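Local coordinates for putative glycosyltransferase (GalT1) (Streptococcus parasanguinis FW213, PDB 5HEA), which probably transfers a sugar residue from a nucleotide-sugar donor, through the family 2 (GT-A) glycosyltransferase domain in the C-terminal part of a longer protein, at residues K139-Y145 and Q204-E210; Y19-C23 and V91-F96; S114-N120 and T170-K174. All blocks are in the same frame, centred on the assembly; numbering follows the deposited sequence.

Contact 1. Residues K139-Y145 and Q204-E210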
loop_
_atom_site.group_PDB
_atom_site.type_symbol
_atom_site.label_atom_id
_atom_site.label_comp_id
_atom_site.label_asym_id
_atom_site.label_seq_id
_atom_site.Cartn_x
_atom_site.Cartn_y
_atom_site.Cartn_z
ATOM N N LYS A 139 -41.098 10.910 -36.454
ATOM C CA LYS A 139 -39.699 11.116 -36.819
ATOM C C LYS A 139 -38.962 9.822 -37.169
ATOM O O LYS A 139 -37.755 9.840 -37.376
ATOM C CB LYS A 139 -38.953 11.859 -35.698
ATOM C CG LYS A 139 -39.250 13.359 -35.647
ATOM C CD LYS A 139 -38.897 14.021 -36.987
ATOM C CE LYS A 139 -38.923 15.548 -36.908
ATOM N NZ LYS A 139 -40.294 16.084 -36.681
ATOM N N TYR A 140 -39.681 8.707 -37.234
ATOM C CA TYR A 140 -39.054 7.440 -37.600
ATOM C C TYR A 140 -38.397 7.486 -38.976
ATOM O O TYR A 140 -38.975 7.967 -39.945
ATOM C CB TYR A 140 -40.052 6.277 -37.562
ATOM C CG TYR A 140 -39.459 4.968 -38.056
ATOM C CD1 TYR A 140 -38.732 4.157 -37.205
ATOM C CD2 TYR A 140 -39.629 4.546 -39.377
ATOM C CE1 TYR A 140 -38.183 2.963 -37.642
ATOM C CE2 TYR A 140 -39.077 3.347 -39.827
ATOM C CZ TYR A 140 -38.355 2.561 -38.948
ATOM O OH TYR A 140 -37.793 1.368 -39.357
ATOM N N PHE A 141 -37.172 6.989 -39.043
ATOM C CA PHE A 141 -36.559 6.666 -40.314
ATOM C C PHE A 141 -35.578 5.520 -40.102
ATOM O O PHE A 141 -35.229 5.175 -38.971
ATOM C CB PHE A 141 -35.871 7.881 -40.962
ATOM C CG PHE A 141 -34.614 8.323 -40.263
ATOM C CD1 PHE A 141 -33.372 7.806 -40.634
ATOM C CD2 PHE A 141 -34.666 9.256 -39.244
ATOM C CE1 PHE A 141 -32.201 8.208 -39.988
ATOM C CE2 PHE A 141 -33.491 9.667 -38.588
ATOM C CZ PHE A 141 -32.267 9.147 -38.964
ATOM N N CYS A 142 -35.160 4.935 -41.209
ATOM C CA CYS A 142 -34.152 3.898 -41.224
ATOM C C CYS A 142 -33.250 4.269 -42.388
ATOM O O CYS A 142 -33.716 4.874 -43.351
ATOM C CB CYS A 142 -34.812 2.537 -41.448
ATOM S SG CYS A 142 -33.661 1.149 -41.466
ATOM N N LYS A 143 -31.968 3.939 -42.300
ATOM C CA LYS A 143 -31.012 4.267 -43.360
ATOM C C LYS A 143 -29.785 3.373 -43.251
ATOM O O LYS A 143 -29.372 3.012 -42.143
ATOM C CB LYS A 143 -30.579 5.734 -43.253
ATOM C CG LYS A 143 -29.880 6.268 -44.495
ATOM C CD LYS A 143 -29.493 7.727 -44.321
ATOM C CE LYS A 143 -28.857 8.292 -45.590
ATOM N NZ LYS A 143 -27.585 7.597 -45.962
ATOM N N ASN A 144 -29.223 3.007 -44.401
ATOM C CA ASN A 144 -27.947 2.311 -44.463
ATOM C C ASN A 144 -26.841 3.338 -44.615
ATOM O O ASN A 144 -26.985 4.279 -45.382
ATOM C CB ASN A 144 -27.911 1.348 -45.656
ATOM C CG ASN A 144 -28.793 0.138 -45.452
ATOM O OD1 ASN A 144 -29.121 -0.214 -44.322
ATOM N ND2 ASN A 144 -29.188 -0.504 -46.546
ATOM N N TYR A 145 -25.748 3.167 -43.874
ATOM C CA TYR A 145 -24.628 4.106 -43.941
ATOM C C TYR A 145 -23.325 3.407 -44.286
ATOM O O TYR A 145 -23.074 2.285 -43.840
ATOM C CB TYR A 145 -24.415 4.814 -42.598
ATOM C CG TYR A 145 -25.544 5.708 -42.155
ATOM C CD1 TYR A 145 -25.549 7.064 -42.473
ATOM C CD2 TYR A 145 -26.598 5.207 -41.398
ATOM C CE1 TYR A 145 -26.579 7.889 -42.059
ATOM C CE2 TYR A 145 -27.630 6.027 -40.982
ATOM C CZ TYR A 145 -27.615 7.365 -41.314
ATOM O OH TYR A 145 -28.646 8.181 -40.905
ATOM N N GLN A 204 -20.961 -1.727 -43.502
ATOM C CA GLN A 204 -22.191 -0.951 -43.554
ATOM C C GLN A 204 -22.929 -1.046 -42.228
ATOM O O GLN A 204 -22.955 -2.097 -41.583
ATOM C CB GLN A 204 -23.105 -1.451 -44.675
ATOM C CG GLN A 204 -24.460 -0.741 -44.734
ATOM C CD GLN A 204 -25.314 -1.220 -45.896
ATOM O OE1 GLN A 204 -25.155 -0.762 -47.030
ATOM N NE2 GLN A 204 -26.216 -2.153 -45.618
ATOM N N ILE A 205 -23.536 0.063 -41.832
ATOM C CA ILE A 205 -24.278 0.126 -40.591
ATOM C C ILE A 205 -25.701 0.582 -40.892
ATOM O O ILE A 205 -25.900 1.488 -41.694
ATOM C CB ILE A 205 -23.592 1.103 -39.634
ATOM C CG1 ILE A 205 -22.147 0.625 -39.378
ATOM C CG2 ILE A 205 -24.414 1.263 -38.360
ATOM C CD1 ILE A 205 -21.326 1.534 -38.473
ATOM N N THR A 206 -26.688 -0.061 -40.267
ATOM C CA THR A 206 -28.079 0.344 -40.437
ATOM C C THR A 206 -28.597 1.005 -39.161
ATOM O O THR A 206 -28.497 0.436 -38.071
ATOM C CB THR A 206 -28.979 -0.848 -40.800
ATOM O OG1 THR A 206 -28.531 -1.424 -42.035
ATOM C CG2 THR A 206 -30.435 -0.396 -40.952
ATOM N N PHE A 207 -29.135 2.214 -39.299
ATOM C CA PHE A 207 -29.711 2.930 -38.165
ATOM C C PHE A 207 -31.228 2.929 -38.248
ATOM O O PHE A 207 -31.791 3.240 -39.305
ATOM C CB PHE A 207 -29.201 4.378 -38.124
ATOM C CG PHE A 207 -29.752 5.180 -36.970
ATOM C CD1 PHE A 207 -29.354 4.907 -35.669
ATOM C CD2 PHE A 207 -30.657 6.201 -37.183
ATOM C CE1 PHE A 207 -29.849 5.633 -34.613
ATOM C CE2 PHE A 207 -31.172 6.931 -36.123
ATOM C CZ PHE A 207 -30.763 6.650 -34.840
ATOM N N ILE A 208 -31.896 2.577 -37.146
ATOM C CA ILE A 208 -33.350 2.767 -37.064
ATOM C C ILE A 208 -33.686 3.801 -35.995
ATOM O O ILE A 208 -33.353 3.618 -34.816
ATOM C CB ILE A 208 -34.139 1.446 -36.818
ATOM C CG1 ILE A 208 -33.416 0.548 -35.833
ATOM C CG2 ILE A 208 -34.321 0.676 -38.116
ATOM C CD1 ILE A 208 -34.131 -0.754 -35.553
ATOM N N ASN A 209 -34.327 4.892 -36.412
ATOM C CA ASN A 209 -34.655 5.975 -35.495
ATOM C C ASN A 209 -35.927 5.704 -34.709
ATOM O O ASN A 209 -36.937 6.386 -34.882
ATOM C CB ASN A 209 -34.770 7.325 -36.207
ATOM C CG ASN A 209 -34.634 8.495 -35.241
ATOM O OD1 ASN A 209 -33.838 8.431 -34.306
ATOM N ND2 ASN A 209 -35.428 9.550 -35.441
ATOM N N GLU A 210 -35.865 4.697 -33.850
ATOM C CA GLU A 210 -36.957 4.401 -32.932
ATOM C C GLU A 210 -36.375 4.299 -31.522
ATOM O O GLU A 210 -35.287 3.743 -31.327
ATOM C CB GLU A 210 -37.658 3.097 -33.325
ATOM C CG GLU A 210 -36.735 1.887 -33.396
ATOM C CD GLU A 210 -37.469 0.605 -33.784
ATOM O OE1 GLU A 210 -38.108 0.587 -34.861
ATOM O OE2 GLU A 210 -37.400 -0.383 -33.013
HETATM O O HOH W 1 -37.547 -0.938 -37.381
#

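Contact 2. Residues Y19-C23 and V91-F96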
loop_
_atom_site.group_PDB
_atom_site.type_symbol
_atom_site.label_atom_id
_atom_site.label_comp_id
_atom_site.label_asym_id
_atom_site.label_seq_id
_atom_site.Cartn_x
_atom_site.Cartn_y
_atom_site.Cartn_z
ATOM N N TYR A 19 -33.568 -2.228 -9.820
ATOM C CA TYR A 19 -33.888 -2.105 -11.244
ATOM C C TYR A 19 -33.757 -3.390 -12.051
ATOM O O TYR A 19 -34.234 -3.470 -13.186
ATOM C CB TYR A 19 -32.997 -1.035 -11.860
ATOM C CG TYR A 19 -33.048 0.262 -11.094
ATOM C CD1 TYR A 19 -34.217 1.012 -11.038
ATOM C CD2 TYR A 19 -31.929 0.733 -10.418
ATOM C CE1 TYR A 19 -34.271 2.203 -10.335
ATOM C CE2 TYR A 19 -31.973 1.918 -9.715
ATOM C CZ TYR A 19 -33.140 2.650 -9.680
ATOM O OH TYR A 19 -33.169 3.832 -8.977
ATOM N N LEU A 20 -33.122 -4.395 -11.464
ATOM C CA LEU A 20 -32.767 -5.603 -12.207
ATOM C C LEU A 20 -33.978 -6.404 -12.701
ATOM O O LEU A 20 -33.983 -6.900 -13.838
ATOM C CB LEU A 20 -31.829 -6.479 -11.367
ATOM C CG LEU A 20 -31.205 -7.700 -12.042
ATOM C CD1 LEU A 20 -30.416 -7.324 -13.289
ATOM C CD2 LEU A 20 -30.298 -8.422 -11.045
ATOM N N LYS A 21 -35.006 -6.538 -11.865
ATOM C CA LYS A 21 -36.180 -7.328 -12.251
ATOM C C LYS A 21 -36.905 -6.699 -13.449
ATOM O O LYS A 21 -37.331 -7.395 -14.369
ATOM C CB LYS A 21 -37.164 -7.508 -11.069
ATOM C CG LYS A 21 -36.627 -8.326 -9.883
ATOM C CD LYS A 21 -37.744 -8.764 -8.913
ATOM C CE LYS A 21 -37.981 -7.761 -7.781
ATOM N NZ LYS A 21 -39.182 -8.112 -6.933
ATOM N N ARG A 22 -37.044 -5.378 -13.432
ATOM C CA ARG A 22 -37.640 -4.673 -14.560
ATOM C C ARG A 22 -36.840 -4.927 -15.848
ATOM O O ARG A 22 -37.419 -5.222 -16.898
ATOM C CB ARG A 22 -37.737 -3.175 -14.268
ATOM C CG ARG A 22 -38.452 -2.386 -15.355
ATOM C CD ARG A 22 -38.448 -0.910 -15.024
ATOM N NE ARG A 22 -37.085 -0.389 -14.922
ATOM C CZ ARG A 22 -36.780 0.798 -14.414
ATOM N NH1 ARG A 22 -37.737 1.593 -13.950
ATOM N NH2 ARG A 22 -35.523 1.195 -14.372
ATOM N N CYS A 23 -35.517 -4.852 -15.754
ATOM C CA CYS A 23 -34.667 -5.124 -16.915
ATOM C C CYS A 23 -34.900 -6.536 -17.446
ATOM O O CYS A 23 -35.238 -6.726 -18.617
ATOM C CB CYS A 23 -33.191 -4.931 -16.560
ATOM S SG CYS A 23 -32.060 -5.361 -17.923
ATOM N N VAL A 91 -27.033 -4.691 -22.847
ATOM C CA VAL A 91 -28.156 -4.032 -22.176
ATOM C C VAL A 91 -27.698 -3.699 -20.754
ATOM O O VAL A 91 -27.169 -4.562 -20.056
ATOM C CB VAL A 91 -29.412 -4.939 -22.107
ATOM C CG1 VAL A 91 -30.491 -4.303 -21.223
ATOM C CG2 VAL A 91 -29.970 -5.194 -23.491
ATOM N N ASP A 92 -27.861 -2.451 -20.332
ATOM C CA ASP A 92 -27.529 -2.077 -18.959
ATOM C C ASP A 92 -28.659 -2.484 -18.022
ATOM O O ASP A 92 -29.824 -2.357 -18.361
ATOM C CB ASP A 92 -27.248 -0.584 -18.839
ATOM C CG ASP A 92 -25.906 -0.206 -19.440
ATOM O OD1 ASP A 92 -25.048 -1.113 -19.630
ATOM O OD2 ASP A 92 -25.708 0.995 -19.722
ATOM N N SER A 93 -28.302 -2.969 -16.839
ATOM C CA SER A 93 -29.297 -3.586 -15.967
ATOM C C SER A 93 -30.190 -2.556 -15.255
ATOM O O SER A 93 -31.169 -2.931 -14.611
ATOM C CB SER A 93 -28.613 -4.553 -14.991
ATOM O OG SER A 93 -27.437 -3.985 -14.454
ATOM N N ASP A 94 -29.846 -1.270 -15.400
ATOM C CA ASP A 94 -30.666 -0.131 -14.952
ATOM C C ASP A 94 -31.816 0.199 -15.901
ATOM O O ASP A 94 -32.717 0.972 -15.556
ATOM C CB ASP A 94 -29.816 1.137 -14.942
ATOM C CG ASP A 94 -28.871 1.192 -13.793
ATOM O OD1 ASP A 94 -29.201 0.623 -12.738
ATOM O OD2 ASP A 94 -27.802 1.817 -13.938
ATOM N N ASP A 95 -31.754 -0.353 -17.106
ATOM C CA ASP A 95 -32.624 0.052 -18.209
ATOM C C ASP A 95 -33.636 -1.023 -18.584
ATOM O O ASP A 95 -33.660 -2.087 -17.973
ATOM C CB ASP A 95 -31.761 0.403 -19.426
ATOM C CG ASP A 95 -30.779 1.530 -19.138
ATOM O OD1 ASP A 95 -31.111 2.403 -18.299
ATOM O OD2 ASP A 95 -29.680 1.551 -19.751
ATOM N N PHE A 96 -34.480 -0.738 -19.579
ATOM C CA PHE A 96 -35.442 -1.723 -20.074
ATOM C C PHE A 96 -35.835 -1.425 -21.515
ATOM O O PHE A 96 -35.543 -0.349 -22.038
ATOM C CB PHE A 96 -36.677 -1.824 -19.164
ATOM C CG PHE A 96 -37.394 -0.517 -18.963
ATOM C CD1 PHE A 96 -36.909 0.422 -18.062
ATOM C CD2 PHE A 96 -38.555 -0.229 -19.673
ATOM C CE1 PHE A 96 -37.560 1.624 -17.873
ATOM C CE2 PHE A 96 -39.229 0.977 -19.487
ATOM C CZ PHE A 96 -38.733 1.907 -18.586
HETATM O O HOH W 2 -34.535 -1.678 -15.369
#

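Contact 3. Residues S114-N120 and T170-K174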
loop_
_atom_site.group_PDB
_atom_site.type_symbol
_atom_site.label_atom_id
_atom_site.label_comp_id
_atom_site.label_asym_id
_atom_site.label_seq_id
_atom_site.Cartn_x
_atom_site.Cartn_y
_atom_site.Cartn_z
ATOM N N SER A 114 -26.107 -5.616 -43.399
ATOM C CA SER A 114 -25.203 -4.783 -42.609
ATOM C C SER A 114 -24.436 -5.629 -41.609
ATOM O O SER A 114 -24.795 -6.768 -41.358
ATOM C CB SER A 114 -25.989 -3.715 -41.854
ATOM O OG SER A 114 -26.463 -2.729 -42.741
ATOM N N ASP A 115 -23.398 -5.055 -41.011
ATOM C CA ASP A 115 -22.611 -5.772 -40.014
ATOM C C ASP A 115 -23.024 -5.365 -38.608
ATOM O O ASP A 115 -22.731 -6.061 -37.638
ATOM C CB ASP A 115 -21.141 -5.461 -40.221
ATOM C CG ASP A 115 -20.671 -5.838 -41.625
ATOM O OD1 ASP A 115 -20.232 -4.942 -42.371
ATOM O OD2 ASP A 115 -20.770 -7.028 -41.982
ATOM N N ILE A 116 -23.676 -4.208 -38.526
ATOM C CA ILE A 116 -24.135 -3.617 -37.270
ATOM C C ILE A 116 -25.472 -2.933 -37.540
ATOM O O ILE A 116 -25.655 -2.329 -38.598
ATOM C CB ILE A 116 -23.129 -2.560 -36.743
ATOM C CG1 ILE A 116 -21.747 -3.201 -36.536
ATOM C CG2 ILE A 116 -23.641 -1.923 -35.429
ATOM C CD1 ILE A 116 -20.632 -2.221 -36.187
ATOM N N SER A 117 -26.417 -3.064 -36.612
ATOM C CA SER A 117 -27.614 -2.236 -36.621
ATOM C C SER A 117 -27.683 -1.484 -35.288
ATOM O O SER A 117 -27.182 -1.957 -34.264
ATOM C CB SER A 117 -28.882 -3.061 -36.859
ATOM O OG SER A 117 -29.148 -3.924 -35.768
ATOM N N VAL A 118 -28.283 -0.302 -35.320
ATOM C CA VAL A 118 -28.295 0.602 -34.180
ATOM C C VAL A 118 -29.679 1.207 -34.109
ATOM O O VAL A 118 -30.236 1.606 -35.137
ATOM C CB VAL A 118 -27.270 1.753 -34.367
ATOM C CG1 VAL A 118 -27.281 2.718 -33.159
ATOM C CG2 VAL A 118 -25.860 1.205 -34.612
ATOM N N CYS A 119 -30.257 1.258 -32.915
ATOM C CA CYS A 119 -31.493 2.016 -32.747
ATOM C C CYS A 119 -31.257 3.161 -31.782
ATOM O O CYS A 119 -30.134 3.380 -31.322
ATOM C CB CYS A 119 -32.680 1.128 -32.313
ATOM S SG CYS A 119 -32.629 0.470 -30.619
ATOM N N ASN A 120 -32.310 3.897 -31.476
ATOM C CA ASN A 120 -32.183 5.056 -30.613
ATOM C C ASN A 120 -32.749 4.701 -29.241
ATOM O O ASN A 120 -33.083 3.537 -28.972
ATOM C CB ASN A 120 -32.930 6.247 -31.238
ATOM C CG ASN A 120 -32.283 7.582 -30.918
ATOM O OD1 ASN A 120 -31.736 7.782 -29.832
ATOM N ND2 ASN A 120 -32.334 8.502 -31.870
ATOM N N THR A 170 -28.273 -0.484 -27.438
ATOM C CA THR A 170 -29.031 -0.057 -28.639
ATOM C C THR A 170 -28.429 -0.557 -29.945
ATOM O O THR A 170 -28.870 -0.174 -31.020
ATOM C CB THR A 170 -29.321 1.496 -28.730
ATOM O OG1 THR A 170 -28.242 2.181 -29.373
ATOM C CG2 THR A 170 -29.605 2.116 -27.346
ATOM N N LYS A 171 -27.431 -1.432 -29.843
ATOM C CA LYS A 171 -26.618 -1.800 -30.983
ATOM C C LYS A 171 -26.455 -3.306 -31.059
ATOM O O LYS A 171 -26.143 -3.962 -30.066
ATOM C CB LYS A 171 -25.251 -1.098 -30.886
ATOM C CG LYS A 171 -25.394 0.436 -30.794
ATOM C CD LYS A 171 -24.120 1.127 -30.382
ATOM C CE LYS A 171 -24.384 2.616 -30.196
ATOM N NZ LYS A 171 -25.302 2.908 -29.048
ATOM N N LEU A 172 -26.690 -3.849 -32.247
ATOM C CA LEU A 172 -26.504 -5.273 -32.510
ATOM C C LEU A 172 -25.289 -5.461 -33.421
ATOM O O LEU A 172 -25.260 -4.932 -34.533
ATOM C CB LEU A 172 -27.761 -5.851 -33.162
ATOM C CG LEU A 172 -27.770 -7.345 -33.481
ATOM C CD1 LEU A 172 -27.781 -8.148 -32.187
ATOM C CD2 LEU A 172 -28.959 -7.714 -34.374
ATOM N N PHE A 173 -24.291 -6.207 -32.938
ATOM C CA PHE A 173 -23.015 -6.392 -33.636
ATOM C C PHE A 173 -22.823 -7.835 -34.108
ATOM O O PHE A 173 -23.071 -8.764 -33.344
ATOM C CB PHE A 173 -21.838 -6.095 -32.690
ATOM C CG PHE A 173 -21.853 -4.714 -32.087
ATOM C CD1 PHE A 173 -21.327 -3.633 -32.782
ATOM C CD2 PHE A 173 -22.371 -4.501 -30.818
ATOM C CE1 PHE A 173 -21.337 -2.357 -32.231
ATOM C CE2 PHE A 173 -22.381 -3.222 -30.250
ATOM C CZ PHE A 173 -21.866 -2.149 -30.962
ATOM N N LYS A 174 -22.352 -8.024 -35.341
ATOM C CA LYS A 174 -21.800 -9.320 -35.730
ATOM C C LYS A 174 -20.690 -9.650 -34.759
ATOM O O LYS A 174 -19.863 -8.791 -34.433
ATOM C CB LYS A 174 -21.261 -9.300 -37.160
ATOM C CG LYS A 174 -22.373 -9.434 -38.199
ATOM C CD LYS A 174 -21.827 -9.549 -39.600
ATOM C CE LYS A 174 -22.957 -9.537 -40.613
ATOM N NZ LYS A 174 -22.457 -9.335 -42.011
HETATM O O HOH W 3 -25.613 -9.118 -42.470
#

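Contact 1. Residues K139-Y145 and Q204-E210
Strand 142-145 runs antiparallel to strand 204-210; the axes of the two segments make 165° and come within 4.6 Å. C142/I208 and N144/T206 are non-hydrogen-bonded pairs; K143/F207 and Y145/I205 are hydrogen-bonded pairs. F207 N to K143 O (3.0 Å) and Y145 N to I205 O (2.8 Å) are typical of the ladder.

The side chains alternate between two faces. On the face of C142 and N144, the m rotamer of N144 brings OD1 to 2.7 Å from T206 OG1, which donates to it. T206 OG1 also meets S114 OG. C142, in t, packs its SG 3.4 Å from I208 CG2.

The other face holds K143, Y145, I205 and F207, joined by the F141 ring from the preceding loop. The p rotamer of F141 holds its ring over N209 CB, a CH-pi contact with CB 3.9 Å from the ring centroid. The F207 ring, in t, meets the F141 ring obliquely, with centroids 5.6 Å apart. Y145, in m, puts CE2 3.7 Å from F207 CB.

N209 is the centre of an inverse gamma turn. Its t rotamer lets ND2 donate to K139 O (3.0 Å), while OD1 accepts from N120. Y140, also t, swings its ring towards I208 and E210. A water 3.0 Å from Y140 OH donates to E210 OE1 at 3.0 Å; E210 OE2 is held by S212 and H104.

In this GT-A domain, strand 142-146 is added alongside strand 204-217, itself beside parallel strand 116-125. I208 packs on helix 101-110, whereas I205 and F207 pack on W150 of helix 147-150.

Contact 2. Residues Y19-C23 and V91-F96
Y19-C23 covers the start of helix 20-28, with C23 N hydrogen-bonded to Y19 O at 3.2 Å. V91-F96 is the loop after strand 87-90, leading into strand 96-97 at F96; it carries D92-S93-D94, the DXD motif of the GT-A fold. It bends in a type I turn from D92 to D95, closed by D95 N to D92 O at 3.1 Å. The backbones come close at C23 and F96, whose CA atoms are 4.7 Å apart. In GT-A relatives the DXD motif helps to hold the metal and the nucleotide sugar; a similar role is likely here.

C23 packs against the backbone of the turn. Its CB lies 3.2 Å from D95 O and 3.4 Å from S93 O, and its SG is 3.8 Å from V91 CG1. L20 CD1 touches S93 CB at 3.7 Å, while S93 OG hydrogen-bonds to P12 O. R22 lies along F96: its CD is 4.1 Å from the ring centroid, a CH-pi contact over the face. R22 NH2 also makes a weak hydrogen bond to D94 O (3.1 Å), but its stronger partner is E126, by a salt bridge. Of the acids, D94 pairs with R218, and D95 accepts from Y213 OH and S216 N.

One water joins the helix to the loop. It donates to Y19 O (2.8 Å) and D95 O (2.8 Å) and accepts from R22 NE (2.9 Å).

Contact 3. Residues S114-N120 and T170-K174
Strands 116-120 and 171-174 are neighbours in the central GT-A sheet and run antiparallel, with axes 175° apart and 4.7 Å at closest approach. The order of strands matches the usual GT-A sheet, in which one reversed strand sits among parallel ones. Strand 171-174 is that strand, between 87-90 and 116-125.

The backbone ladder is well satisfied. S117 N donates to L172 O (3.0 Å) and L172 N to S117 O (2.8 Å). At the two ends, K174 N donates to D115 O (3.0 Å) and C119 N to T170 O (2.8 Å). Along its other edge, strand 116-120 hydrogen-bonds to T206 and I208.

K174 NZ forms a salt bridge with D115 OD2 at 2.9 Å, and D115 OD1 accepts from S203 N. A water donates to S114 O at 2.7 Å and hydrogen-bonds weakly to K174 NZ at 3.2 Å. S114 OG hydrogen-bonds to T206 OG1 and Q204 NE2. S117 OG pairs with L105 O of helix 101-110. K171 is buried, and its NZ hydrogen-bonds to three main-chain oxygens, those of L163, F167 and P169.

I116 CD1 lies 3.8 Å from F173 CD1, at the edge of that ring, and V118 CG1 lies 3.8 Å from the aliphatic CG of K171.

The chemistry implies an interior seam in which buried polar side chains are matched mostly by protein partners, with a water at S114 O. The ammonium of K171 is met by carbonyl oxygens, while the one salt bridge between the segments, D115 with K174, lies at a partly exposed end.

Contacts 1 and 3 belong to one sheet, and their centres are 10 Å apart. They touch where strand 204-217 lies beside strand 116-125: T206 OG1 is 2.5 Å from S114 OG, and I208 N is 2.8 Å from V118 O. Their segments alternate along the chain. Contact 2 closes earlier in the chain and touches neither. It carries the DXD motif, and so probably marks the donor site of this GT-A domain. Its centre lies 19 Å from that of contact 3 and 25 Å from that of contact 1; the nearest atoms are about 6 Å and 10 Å apart, so contact 3 is the nearer of the two to the motif.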